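Local coordinates for flavin reductase domain protein, FMN-binding (Shewanella baltica, PDB 3HMZ), which binds FMN and probably works as a flavin-dependent oxidoreductase that uses NAD or NADP, at residues 26-31 / 169-174; 51-54 / 58-61; 114-119 / 123-128; 141-144 / 148-151; 158-163 / 176-181. All coordinates share one frame; numbering follows the deposited sequence. Where two conformers were deposited one is given.

Contact 1: residues 26-31 / 169-174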
# COMPACT_ATOMS: atom_id res chain seq x y z
N LEU A 26 -4.92 6.06 -4.09
CA LEU A 26 -4.14 4.91 -3.67
C LEU A 26 -3.87 4.87 -2.17
O LEU A 26 -3.18 3.98 -1.71
CB LEU A 26 -2.79 4.90 -4.40
CG LEU A 26 -2.86 4.86 -5.92
CD1 LEU A 26 -1.46 4.87 -6.52
CD2 LEU A 26 -3.67 3.64 -6.42
N ASN A 27 -4.35 5.87 -1.42
CA ASN A 27 -3.92 6.03 -0.02
C ASN A 27 -4.30 4.87 0.90
O ASN A 27 -3.54 4.55 1.81
CB ASN A 27 -4.40 7.37 0.53
CG ASN A 27 -3.29 8.17 1.16
OD1 ASN A 27 -2.15 8.06 0.77
ND2 ASN A 27 -3.66 9.04 2.08
N HIS A 28 -5.44 4.25 0.59
CA HIS A 28 -5.93 3.11 1.34
C HIS A 28 -5.25 1.77 0.95
O HIS A 28 -5.61 0.71 1.47
CB HIS A 28 -7.44 3.01 1.24
CG HIS A 28 -7.94 2.80 -0.15
ND1 HIS A 28 -7.68 3.66 -1.19
CD2 HIS A 28 -8.78 1.86 -0.64
CE1 HIS A 28 -8.28 3.22 -2.28
NE2 HIS A 28 -8.95 2.11 -1.97
N GLY A 29 -4.25 1.83 0.06
CA GLY A 29 -3.43 0.70 -0.31
C GLY A 29 -4.10 -0.41 -1.13
O GLY A 29 -3.81 -1.59 -0.92
N PRO A 30 -4.92 -0.05 -2.12
CA PRO A 30 -5.53 -1.11 -2.92
C PRO A 30 -4.51 -1.83 -3.81
O PRO A 30 -3.50 -1.26 -4.20
CB PRO A 30 -6.48 -0.32 -3.84
CG PRO A 30 -5.79 1.03 -4.03
CD PRO A 30 -5.22 1.29 -2.67
N THR A 31 -4.85 -3.06 -4.15
CA THR A 31 -4.17 -3.78 -5.21
C THR A 31 -4.65 -3.12 -6.51
O THR A 31 -5.82 -2.74 -6.62
CB THR A 31 -4.51 -5.26 -5.13
OG1 THR A 31 -3.91 -5.77 -3.92
CG2 THR A 31 -4.01 -6.00 -6.31
N TRP A 169 -13.18 9.19 -1.43
CA TRP A 169 -13.85 7.94 -1.71
C TRP A 169 -15.19 7.95 -1.02
O TRP A 169 -15.35 8.59 0.04
CB TRP A 169 -13.03 6.74 -1.22
CG TRP A 169 -11.82 6.46 -2.03
CD1 TRP A 169 -10.57 6.81 -1.74
CD2 TRP A 169 -11.78 5.78 -3.29
NE1 TRP A 169 -9.69 6.35 -2.70
CE2 TRP A 169 -10.42 5.75 -3.70
CE3 TRP A 169 -12.74 5.23 -4.13
CZ2 TRP A 169 -10.00 5.13 -4.87
CZ3 TRP A 169 -12.32 4.63 -5.32
CH2 TRP A 169 -10.96 4.57 -5.66
N HIS A 170 -16.13 7.22 -1.61
CA HIS A 170 -17.50 7.10 -1.09
C HIS A 170 -17.94 5.65 -1.15
O HIS A 170 -19.02 5.34 -1.59
CB HIS A 170 -18.42 8.03 -1.86
CG HIS A 170 -18.16 9.47 -1.60
ND1 HIS A 170 -18.58 10.09 -0.44
CD2 HIS A 170 -17.49 10.41 -2.31
CE1 HIS A 170 -18.19 11.34 -0.45
NE2 HIS A 170 -17.50 11.56 -1.56
N PHE A 171 -17.06 4.74 -0.67
CA PHE A 171 -17.40 3.30 -0.73
C PHE A 171 -18.69 2.95 0.03
O PHE A 171 -19.44 2.04 -0.38
CB PHE A 171 -16.25 2.46 -0.19
CG PHE A 171 -15.02 2.51 -1.00
CD1 PHE A 171 -15.01 1.98 -2.29
CD2 PHE A 171 -13.83 3.02 -0.48
CE1 PHE A 171 -13.83 1.99 -3.03
CE2 PHE A 171 -12.69 3.02 -1.22
CZ PHE A 171 -12.68 2.50 -2.49
N ASP A 172 -18.94 3.71 1.11
CA ASP A 172 -20.10 3.44 1.94
C ASP A 172 -21.42 3.65 1.20
O ASP A 172 -22.37 2.91 1.46
CB ASP A 172 -20.07 4.23 3.27
CG ASP A 172 -20.09 5.74 3.08
OD1 ASP A 172 -19.52 6.24 2.09
OD2 ASP A 172 -20.65 6.43 3.95
N THR A 173 -21.48 4.61 0.29
CA THR A 173 -22.68 4.88 -0.48
C THR A 173 -22.71 4.32 -1.87
O THR A 173 -23.78 4.15 -2.42
CB THR A 173 -23.00 6.41 -0.52
OG1 THR A 173 -21.88 7.13 -1.05
CG2 THR A 173 -23.30 6.91 0.88
N ALA A 174 -21.55 3.96 -2.44
CA ALA A 174 -21.50 3.38 -3.76
C ALA A 174 -21.95 1.91 -3.70
O ALA A 174 -21.93 1.30 -2.63
CB ALA A 174 -20.05 3.42 -4.31
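H28 turns its imidazole toward W169 and F171, and the three form an aromatic cluster of obliquely set rings. The imidazole comes in over one face of the indole: H28 CE1 stands 3.1 Å above the indole plane, offset toward its rim, and lies 3.5 Å from W169 NE1, with the two rings inclined at 62°. F171 shares that same indole face, its CZ also riding near the rim. Between H28 and F171 the tilt is 53°, and H28 NE2 approaches F171 CZ to 3.8 Å, the two side chains coming from opposite directions. A face of the imidazole is covered at its centre by P30 CD, 3.6 Å above the ring, so the loop packs on its own histidine. With CG set between the backbone N and the carbonyl carbon (chi1 63°), H28 reaches out from the type I turn that runs from L26 to G29.

The polar corners of the cluster look elsewhere: H28 NE2 is hydrogen-bonded to S180 OG, and W169 NE1 to R24 O. Y190 of the second subunit meets the F171 ring edge-to-face, which places the cluster at the dimer interface. Loop 26-31 and segment 169-174 therefore meet by van der Waals and ring contact, while the ring nitrogens H28 NE2 and W169 NE1 find their hydrogen-bond partners in neighbouring parts of the fold.

Contact 2: residues 51-54 / 58-61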
# COMPACT_ATOMS: atom_id res chain seq x y z
N CYS A 51 2.48 1.99 -4.44
CA CYS A 51 2.27 2.90 -3.30
C CYS A 51 2.50 4.35 -3.72
O CYS A 51 3.42 4.63 -4.52
CB CYS A 51 3.23 2.51 -2.17
SG CYS A 51 2.95 3.31 -0.62
N ALA A 52 1.70 5.26 -3.18
CA ALA A 52 1.94 6.68 -3.36
C ALA A 52 3.35 7.02 -2.85
O ALA A 52 3.89 6.40 -1.92
CB ALA A 52 0.89 7.50 -2.63
N LEU A 53 3.94 8.01 -3.49
CA LEU A 53 5.31 8.49 -3.18
C LEU A 53 5.37 9.99 -2.90
O LEU A 53 6.24 10.42 -2.11
CB LEU A 53 6.28 8.11 -4.30
CG LEU A 53 7.73 8.58 -4.18
CD1 LEU A 53 8.32 7.98 -2.92
CD2 LEU A 53 8.53 8.17 -5.47
N ASP A 54 4.53 10.79 -3.55
CA ASP A 54 4.47 12.22 -3.28
C ASP A 54 3.08 12.76 -3.62
O ASP A 54 2.31 12.15 -4.37
CB ASP A 54 5.60 12.94 -4.06
CG ASP A 54 5.98 14.29 -3.44
OD1 ASP A 54 5.33 14.78 -2.48
OD2 ASP A 54 6.95 14.88 -3.97
N PRO A 58 2.01 14.67 -7.92
CA PRO A 58 1.94 13.29 -7.48
C PRO A 58 2.99 12.35 -8.09
O PRO A 58 3.35 12.48 -9.26
CB PRO A 58 0.54 12.86 -7.86
CG PRO A 58 0.17 13.80 -8.96
CD PRO A 58 0.79 15.09 -8.60
N LYS A 59 3.45 11.40 -7.28
CA LYS A 59 4.34 10.34 -7.72
C LYS A 59 3.91 9.05 -7.02
O LYS A 59 3.23 9.07 -5.97
CB LYS A 59 5.80 10.62 -7.39
CG LYS A 59 6.38 11.92 -7.96
CD LYS A 59 7.86 12.04 -7.61
CE LYS A 59 8.54 13.43 -7.85
NZ LYS A 59 7.86 14.37 -8.69
N LEU A 60 4.34 7.95 -7.60
CA LEU A 60 4.11 6.63 -7.04
C LEU A 60 5.25 5.68 -7.34
O LEU A 60 6.12 5.97 -8.19
CB LEU A 60 2.73 6.09 -7.48
CG LEU A 60 2.49 5.90 -8.98
CD1 LEU A 60 3.28 4.70 -9.60
CD2 LEU A 60 0.99 5.68 -9.19
N THR A 61 5.29 4.61 -6.55
CA THR A 61 6.21 3.53 -6.76
C THR A 61 5.42 2.30 -7.18
O THR A 61 4.27 2.12 -6.76
CB THR A 61 7.05 3.17 -5.50
OG1 THR A 61 6.17 2.88 -4.40
CG2 THR A 61 8.03 4.32 -5.16
O HOH W 1 6.17 4.67 -2.21
O HOH W 2 6.61 15.60 -6.45
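The carbonyl of K59 takes two donors from L53 and D54 on one and the same face of its plane: L53 N at 2.8 Å from K59 O and D54 N at 3.2 Å from K59 O, standing 44° and 49° out of that plane. The carbonyl of D54 is also met from above, by K59 N, while P58 CA makes a CA-H...O contact with D54 O. C51 O is different. T61 N comes almost head-on to it, at 2.8 Å from C51 O, and the return bond from C51 N to T61 O closes the hydrogen-bonded pair.

Two successive residues, L53 and D54, thus face the single residue K59, which makes this a classic beta bulge in the hairpin of strands 41-55 and 58-63. It shifts the register by one after the non-hydrogen-bonded pair A52 and L60.

Side chains and water fill in around the backbone. With CG of L53 anti to its backbone N (chi1 177°), the leucine branch extends to the threonine: the side chains of L53 and T61 cross at about a right angle, L53 CD2 3.9 Å from T61 CG2. The carboxylate of D54 and the amine of K59 do not touch; one water gives a proton to D54 OD2 at 2.6 Å and accepts one from K59 NZ at 2.8 Å. A second water is hydrogen-bonded to A52 O and to T61 OG1, 2.8 Å from the latter. Next to these, L53 packs on V63 of the second subunit, and C51 on its own counterpart there.

Contact 3: residues 114-119 / 123-128. With EDO (1,2-ethanediol), chain E.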
# COMPACT_ATOMS: atom_id res chain seq x y z
N GLU A 114 -11.37 -5.38 -21.00
CA GLU A 114 -11.84 -4.41 -21.99
C GLU A 114 -11.04 -3.12 -21.79
O GLU A 114 -11.01 -2.60 -20.69
CB GLU A 114 -13.34 -4.15 -21.87
CG GLU A 114 -13.85 -3.08 -22.80
CD GLU A 114 -15.27 -2.73 -22.54
OE1 GLU A 114 -16.06 -3.65 -22.31
OE2 GLU A 114 -15.60 -1.53 -22.59
N LEU A 115 -10.38 -2.66 -22.83
CA LEU A 115 -9.56 -1.47 -22.78
C LEU A 115 -10.22 -0.26 -23.47
O LEU A 115 -11.04 -0.40 -24.40
CB LEU A 115 -8.21 -1.69 -23.47
CG LEU A 115 -7.34 -2.79 -22.87
CD1 LEU A 115 -6.11 -3.01 -23.73
CD2 LEU A 115 -6.98 -2.49 -21.41
N PHE A 116 -9.82 0.93 -23.03
CA PHE A 116 -10.21 2.18 -23.66
C PHE A 116 -9.06 3.16 -23.61
O PHE A 116 -8.06 2.92 -22.95
CB PHE A 116 -11.48 2.77 -23.03
CG PHE A 116 -11.32 3.29 -21.59
CD1 PHE A 116 -11.37 2.45 -20.49
CD2 PHE A 116 -11.12 4.64 -21.35
CE1 PHE A 116 -11.24 2.94 -19.19
CE2 PHE A 116 -11.00 5.16 -20.06
CZ PHE A 116 -11.07 4.29 -18.96
N GLU A 117 -9.21 4.25 -24.34
CA GLU A 117 -8.20 5.32 -24.40
C GLU A 117 -8.78 6.60 -23.86
O GLU A 117 -9.99 6.86 -23.98
CB GLU A 117 -7.71 5.50 -25.82
CG GLU A 117 -6.90 4.28 -26.28
CD GLU A 117 -6.33 4.42 -27.67
OE1 GLU A 117 -6.83 5.23 -28.46
OE2 GLU A 117 -5.41 3.64 -27.99
N MSE A 118 -7.92 7.44 -23.30
CA MSE A 118 -8.40 8.64 -22.62
C MSE A 118 -7.45 9.78 -22.63
O MSE A 118 -6.28 9.55 -22.45
CB MSE A 118 -8.61 8.27 -21.11
CG MSE A 118 -9.77 8.96 -20.59
SE MSE A 118 -10.40 8.89 -18.87
CE MSE A 118 -9.36 7.57 -17.93
N ALA A 119 -7.97 11.01 -22.81
CA ALA A 119 -7.18 12.26 -22.74
C ALA A 119 -5.97 12.39 -23.71
O ALA A 119 -4.96 12.97 -23.33
CB ALA A 119 -6.75 12.48 -21.27
N LEU A 123 -2.02 5.24 -24.34
CA LEU A 123 -2.08 4.29 -23.27
C LEU A 123 -3.38 3.53 -23.19
O LEU A 123 -4.42 4.08 -23.50
CB LEU A 123 -1.91 5.00 -21.91
CG LEU A 123 -0.51 5.51 -21.56
CD1 LEU A 123 -0.51 6.51 -20.40
CD2 LEU A 123 0.44 4.35 -21.37
N PRO A 124 -3.31 2.27 -22.72
CA PRO A 124 -4.52 1.49 -22.48
C PRO A 124 -5.02 1.67 -21.04
O PRO A 124 -4.23 1.55 -20.10
CB PRO A 124 -4.04 0.06 -22.68
CG PRO A 124 -2.60 0.08 -22.24
CD PRO A 124 -2.10 1.46 -22.47
N PHE A 125 -6.30 1.96 -20.91
CA PHE A 125 -6.98 2.08 -19.62
C PHE A 125 -7.97 0.90 -19.51
O PHE A 125 -8.63 0.55 -20.52
CB PHE A 125 -7.74 3.39 -19.54
CG PHE A 125 -6.87 4.61 -19.48
CD1 PHE A 125 -6.25 5.10 -20.62
CD2 PHE A 125 -6.67 5.27 -18.29
CE1 PHE A 125 -5.45 6.25 -20.54
CE2 PHE A 125 -5.92 6.42 -18.22
CZ PHE A 125 -5.28 6.91 -19.37
N VAL A 126 -8.13 0.34 -18.32
CA VAL A 126 -9.01 -0.81 -18.12
C VAL A 126 -10.42 -0.35 -17.78
O VAL A 126 -10.65 0.33 -16.78
CB VAL A 126 -8.45 -1.79 -17.08
CG1 VAL A 126 -9.40 -2.97 -16.86
CG2 VAL A 126 -7.00 -2.26 -17.46
N ALA A 127 -11.38 -0.73 -18.61
CA ALA A 127 -12.79 -0.45 -18.36
C ALA A 127 -13.28 -1.14 -17.09
O ALA A 127 -12.85 -2.25 -16.79
CB ALA A 127 -13.68 -0.92 -19.55
N GLY A 128 -14.13 -0.45 -16.33
CA GLY A 128 -14.76 -0.99 -15.15
C GLY A 128 -14.08 -0.67 -13.84
O GLY A 128 -14.64 -0.92 -12.77
C1 EDO E . -15.46 3.80 -18.93
O1 EDO E . -14.71 4.34 -20.03
C2 EDO E . -14.60 2.76 -18.24
O2 EDO E . -15.24 2.08 -17.17
O HOH W 3 -12.34 -4.62 -18.33
O HOH W 4 -5.16 6.57 -23.81
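CG of F116 sits between its backbone N and carbonyl carbon (chi1 69°), which swings the ring over the neighbouring strand, whereas CG of F125 is anti to its carbonyl carbon (chi1 -68°) and carries that ring off toward M118; the two side chains cross obliquely. As a result F125 CB, rather than the second ring, presses on the first, a CH-pi contact with CB 3.5 Å from the F116 centroid and directly over the face. The two ring planes are inclined at 31°. On the opposite face of F116 lies O1 of an ethanediol, 3.6 Å above the plane, and A127 N sits at the ring edge.

M118, a selenomethionine, covers F125 in its turn. Its CB lies over one face, 3.9 Å from the F125 centroid, and the chain bends at its end so that M118 CE returns to within 3.6 Å of F125 CD2; the selenium makes a long Met-aromatic contact. In the backbone, F116 N gives to F125 O at 2.8 Å and F125 N gives back to F116 O at 2.9 Å, the hydrogen-bonded pair of a short antiparallel hairpin. L115 and P124 lie side by side, L115 CD1 3.8 Å from P124 CB.

The hairpin lies against the main sheet: L115 and P124 touch D42 of strand 41-55, L123 and F125 touch strand 79-84, W132 meets F116 edge-to-face, and W158 of strand 149-160 packs against F125.

Contact 4: residues 141-144 / 148-151. With EDO (1,2-ethanediol), chain I.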
# COMPACT_ATOMS: atom_id res chain seq x y z
N PRO A 141 18.02 3.57 -12.92
CA PRO A 141 18.62 2.27 -13.20
C PRO A 141 18.92 1.37 -12.03
O PRO A 141 18.61 0.19 -12.09
CB PRO A 141 19.91 2.63 -13.97
CG PRO A 141 19.55 3.90 -14.64
CD PRO A 141 18.68 4.65 -13.67
N ASN A 142 19.52 1.90 -10.97
CA ASN A 142 19.90 1.08 -9.83
C ASN A 142 18.69 0.52 -9.10
O ASN A 142 18.64 -0.65 -8.77
CB ASN A 142 20.75 1.86 -8.83
CG ASN A 142 21.37 0.93 -7.81
OD1 ASN A 142 22.14 0.05 -8.17
ND2 ASN A 142 20.97 1.06 -6.56
N ASN A 143 17.69 1.37 -8.87
CA ASN A 143 16.47 0.89 -8.20
C ASN A 143 15.80 -0.21 -9.01
O ASN A 143 15.35 -1.23 -8.46
CB ASN A 143 15.43 2.01 -8.03
CG ASN A 143 15.74 2.97 -6.91
OD1 ASN A 143 16.54 2.69 -6.03
ND2 ASN A 143 15.03 4.11 -6.91
N GLN A 144 15.76 -0.01 -10.32
CA GLN A 144 15.07 -0.97 -11.19
C GLN A 144 15.78 -2.33 -11.27
O GLN A 144 15.16 -3.40 -11.28
CB GLN A 144 14.82 -0.35 -12.57
CG GLN A 144 13.84 0.82 -12.51
CD GLN A 144 13.80 1.72 -13.74
OE1 GLN A 144 13.51 2.90 -13.62
NE2 GLN A 144 14.12 1.15 -14.92
N ASP A 148 13.91 -3.98 -8.41
CA ASP A 148 12.68 -4.10 -9.24
C ASP A 148 11.70 -2.96 -8.93
O ASP A 148 10.51 -3.09 -9.10
CB ASP A 148 12.03 -5.49 -9.05
CG ASP A 148 12.96 -6.60 -9.46
OD1 ASP A 148 13.77 -6.35 -10.40
OD2 ASP A 148 12.91 -7.68 -8.84
N LEU A 149 12.23 -1.82 -8.51
CA LEU A 149 11.43 -0.69 -7.98
C LEU A 149 11.41 0.43 -8.99
O LEU A 149 12.47 0.99 -9.34
CB LEU A 149 12.05 -0.24 -6.68
CG LEU A 149 11.44 0.92 -5.90
CD1 LEU A 149 9.97 0.59 -5.55
CD2 LEU A 149 12.27 1.26 -4.69
N PHE A 150 10.21 0.80 -9.40
CA PHE A 150 9.97 1.80 -10.42
C PHE A 150 9.26 2.99 -9.81
O PHE A 150 8.37 2.80 -8.99
CB PHE A 150 9.13 1.18 -11.55
CG PHE A 150 9.88 0.15 -12.34
CD1 PHE A 150 10.12 -1.10 -11.85
CD2 PHE A 150 10.34 0.46 -13.62
CE1 PHE A 150 10.86 -2.03 -12.55
CE2 PHE A 150 11.05 -0.48 -14.37
CZ PHE A 150 11.33 -1.72 -13.84
N ILE A 151 9.70 4.19 -10.16
CA ILE A 151 9.14 5.47 -9.72
C ILE A 151 8.55 6.18 -10.91
O ILE A 151 9.19 6.25 -11.98
CB ILE A 151 10.26 6.35 -9.06
CG1 ILE A 151 10.67 5.70 -7.73
CG2 ILE A 151 9.76 7.79 -8.83
CD1 ILE A 151 11.91 6.33 -7.12
C1 EDO I . 8.78 -8.79 -7.09
O1 EDO I . 8.53 -10.10 -7.61
C2 EDO I . 10.12 -8.29 -7.60
O2 EDO I . 11.22 -8.61 -6.72
O HOH W 5 12.96 3.67 -9.01
O HOH W 6 12.14 4.29 -11.70
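Q144 lays its side chain across the F150 ring, and this is the tight part of the contact. Q144 CG is 3.7 Å from the ring centroid, over the face, in a CH-pi contact, and the amide beyond it is stacked with its plane only 17° from that of the ring, Q144 NE2 coming to 3.5 Å from F150 CE2. CG stands anti to the carbonyl carbon (chi1 -66°) and the rest of the chain is extended, which is what carries the amide flat along the ring. With an alanine in place of F150, Q144 is likely to lose the ring face under its CG and amide, which would then be held just by the bonds of its OE1. The backbones close up as well: L149 N binds N143 O at 3.2 Å and 172°, while D148 N has just a weak bond to Q144 O.

Along the first residues of strand 149-160 the join is looser and carried by water. One water links N143 ND2 to L149 O, 2.7 Å from that oxygen; another links Q144 OE1 to I151 N, 2.9 Å from that nitrogen. Q144 OE1 also accepts from E140 N, and N143 ND2 from the present chain binds N143 OD1 of the second subunit. Just before the strand, D148, with positive phi where the chain leaves helix 141-147, holds O2 of an ethanediol by OD2 at 2.9 Å and sets OD1 in salt bridges with R71 and K66. The helix-to-strand turn is thus joined by dispersion on the ring, by water at the polar ends, and by charge at D148, whose side chain is close to those of V63 and D65 of the FMN site.

Contact 5: residues 158-163 / 176-181. With EDO (1,2-ethanediol), chain H.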
# COMPACT_ATOMS: atom_id res chain seq x y z
N TRP A 158 -8.18 10.23 -12.99
CA TRP A 158 -9.63 10.24 -13.25
C TRP A 158 -10.27 9.18 -12.38
O TRP A 158 -9.61 8.24 -11.96
CB TRP A 158 -9.94 9.92 -14.74
CG TRP A 158 -9.19 10.75 -15.71
CD1 TRP A 158 -9.62 11.91 -16.30
CD2 TRP A 158 -7.84 10.56 -16.17
NE1 TRP A 158 -8.67 12.42 -17.13
CE2 TRP A 158 -7.56 11.61 -17.09
CE3 TRP A 158 -6.87 9.59 -15.94
CZ2 TRP A 158 -6.33 11.70 -17.75
CZ3 TRP A 158 -5.65 9.67 -16.63
CH2 TRP A 158 -5.39 10.74 -17.51
N ALA A 159 -11.56 9.32 -12.12
CA ALA A 159 -12.29 8.33 -11.36
C ALA A 159 -13.77 8.33 -11.65
O ALA A 159 -14.34 9.35 -12.08
CB ALA A 159 -12.03 8.54 -9.82
N ASP A 160 -14.38 7.19 -11.36
CA ASP A 160 -15.83 7.01 -11.42
C ASP A 160 -16.44 7.82 -10.29
O ASP A 160 -16.22 7.49 -9.11
CB ASP A 160 -16.11 5.50 -11.30
CG ASP A 160 -17.54 5.15 -11.21
OD1 ASP A 160 -18.41 6.01 -11.05
OD2 ASP A 160 -17.76 3.92 -11.28
N THR A 161 -17.25 8.81 -10.64
CA THR A 161 -17.81 9.70 -9.64
C THR A 161 -18.78 9.06 -8.67
O THR A 161 -19.07 9.66 -7.65
CB THR A 161 -18.49 10.91 -10.28
OG1 THR A 161 -19.56 10.48 -11.13
CG2 THR A 161 -17.46 11.77 -11.08
N GLN A 162 -19.31 7.89 -9.00
CA GLN A 162 -20.15 7.19 -8.00
C GLN A 162 -19.33 6.67 -6.81
O GLN A 162 -19.89 6.52 -5.70
CB GLN A 162 -20.86 6.01 -8.62
CG GLN A 162 -21.95 5.47 -7.70
CD GLN A 162 -22.81 4.44 -8.35
OE1 GLN A 162 -22.35 3.63 -9.15
NE2 GLN A 162 -24.13 4.46 -7.98
N VAL A 163 -18.03 6.43 -7.02
CA VAL A 163 -17.24 5.88 -5.91
C VAL A 163 -16.15 6.82 -5.42
O VAL A 163 -15.78 6.72 -4.28
CB VAL A 163 -16.77 4.47 -6.24
CG1 VAL A 163 -15.77 4.53 -7.35
CG2 VAL A 163 -16.21 3.78 -5.02
N ALA A 176 -21.82 -2.00 -3.54
CA ALA A 176 -20.83 -2.86 -2.90
C ALA A 176 -19.80 -3.41 -3.88
O ALA A 176 -18.63 -3.57 -3.51
CB ALA A 176 -21.53 -4.01 -2.19
N ASP A 177 -20.20 -3.71 -5.11
CA ASP A 177 -19.26 -4.27 -6.08
C ASP A 177 -18.24 -3.27 -6.63
O ASP A 177 -17.43 -3.67 -7.46
CB ASP A 177 -19.92 -5.11 -7.17
CG ASP A 177 -20.70 -4.33 -8.15
OD1 ASP A 177 -20.75 -3.08 -8.10
OD2 ASP A 177 -21.28 -5.04 -9.04
N LYS A 178 -18.29 -2.01 -6.19
CA LYS A 178 -17.26 -1.04 -6.60
C LYS A 178 -16.16 -0.90 -5.55
O LYS A 178 -15.19 -0.18 -5.76
CB LYS A 178 -17.87 0.31 -6.94
CG LYS A 178 -18.77 0.25 -8.18
CD LYS A 178 -19.10 1.64 -8.72
CE LYS A 178 -19.89 1.54 -9.95
NZ LYS A 178 -20.19 2.88 -10.59
N ARG A 179 -16.26 -1.62 -4.44
CA ARG A 179 -15.19 -1.57 -3.44
C ARG A 179 -13.86 -2.04 -4.03
O ARG A 179 -13.80 -2.88 -4.95
CB ARG A 179 -15.58 -2.38 -2.20
CG ARG A 179 -16.59 -1.65 -1.34
CD ARG A 179 -17.28 -2.45 -0.27
NE ARG A 179 -18.21 -1.57 0.43
CZ ARG A 179 -17.86 -0.71 1.39
NH1 ARG A 179 -16.62 -0.65 1.79
NH2 ARG A 179 -18.75 0.09 1.95
N SER A 180 -12.75 -1.48 -3.51
CA SER A 180 -11.43 -1.89 -3.94
C SER A 180 -11.05 -3.24 -3.32
O SER A 180 -11.64 -3.67 -2.32
CB SER A 180 -10.39 -0.82 -3.60
OG SER A 180 -10.44 -0.43 -2.22
N LEU A 181 -10.09 -3.88 -3.96
CA LEU A 181 -9.55 -5.16 -3.58
C LEU A 181 -8.15 -5.00 -3.03
O LEU A 181 -7.36 -4.23 -3.54
CB LEU A 181 -9.49 -6.08 -4.79
CG LEU A 181 -10.80 -6.60 -5.36
CD1 LEU A 181 -10.56 -7.26 -6.77
CD2 LEU A 181 -11.44 -7.60 -4.39
C1 EDO H . -19.34 -2.86 -12.00
O1 EDO H . -18.41 -2.58 -10.92
C2 EDO H . -19.94 -4.25 -11.76
O2 EDO H . -21.34 -4.39 -11.65
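K178 reaches across with its amine to two oxygens of the other segment. K178 NZ forms a salt bridge with D160 OD2 at 2.7 Å, using the syn lone pair of the carboxylate, and gives a hydrogen bond to Q162 OE1, also at 2.7 Å, in the plane of that amide's carbonyl. N12 OD1 is a third acceptor, so the charged nitrogen is held by three oxygens. K178 was modelled in two conformers, and the bonds described belong to one of them.

Outward from the amine, the K178 chain is extended beyond CG, and it meets both D160 and Q162 at about a right angle. Its methylenes pass the same two oxygens, with K178 CE 3.3 Å from Q162 OE1.

What positions the acceptors is local. D160 OD1 takes Q162 N at 2.9 Å, from above the carboxylate plane by 38°, and with CG anti to the backbone N (chi1 174°) the carboxylate splits its work: OD1 holds the turn, OD2 the lysine. V163 N reaches D160 O at 3.0 Å, closing the same turn in the backbone. Replacing D160 by an alanine would probably leave the K178 amine without its charge partner and the Q162 N-H without its side-chain acceptor in the turn. T161 OG1 bonds N13 OD1, and D160 packs on N12 just beyond. The bond from D160 OD1 to the amide two residues on makes this an Asx turn at the end of strand 149-160, tied by a salt bridge to the short 3-10 segment 176-178.

Contacts 1, 2 and 4 are buried, contacts 3 and 5 partly buried. Contacts 1 and 5 lie side by side, their centres about 7 Å apart, and alternate along the chain; H28 NE2 binds S180 OG, and the H170 backbone pairs with V163, so both tie down the loop between strands 168-169 and 181-185. Contact 1 is aromatic, whereas contact 5 is charged. Contacts 2 and 4 meet through L53 and T61 against strand 149-160, at the dimer side of the main sheet: the first is mostly backbone bonding, the second a ring, waters and salt bridges. Contact 3 touches contact 5 through W158. Contacts 4 and 5 sit at opposite ends of strand 149-160, about 30 Å apart between centres.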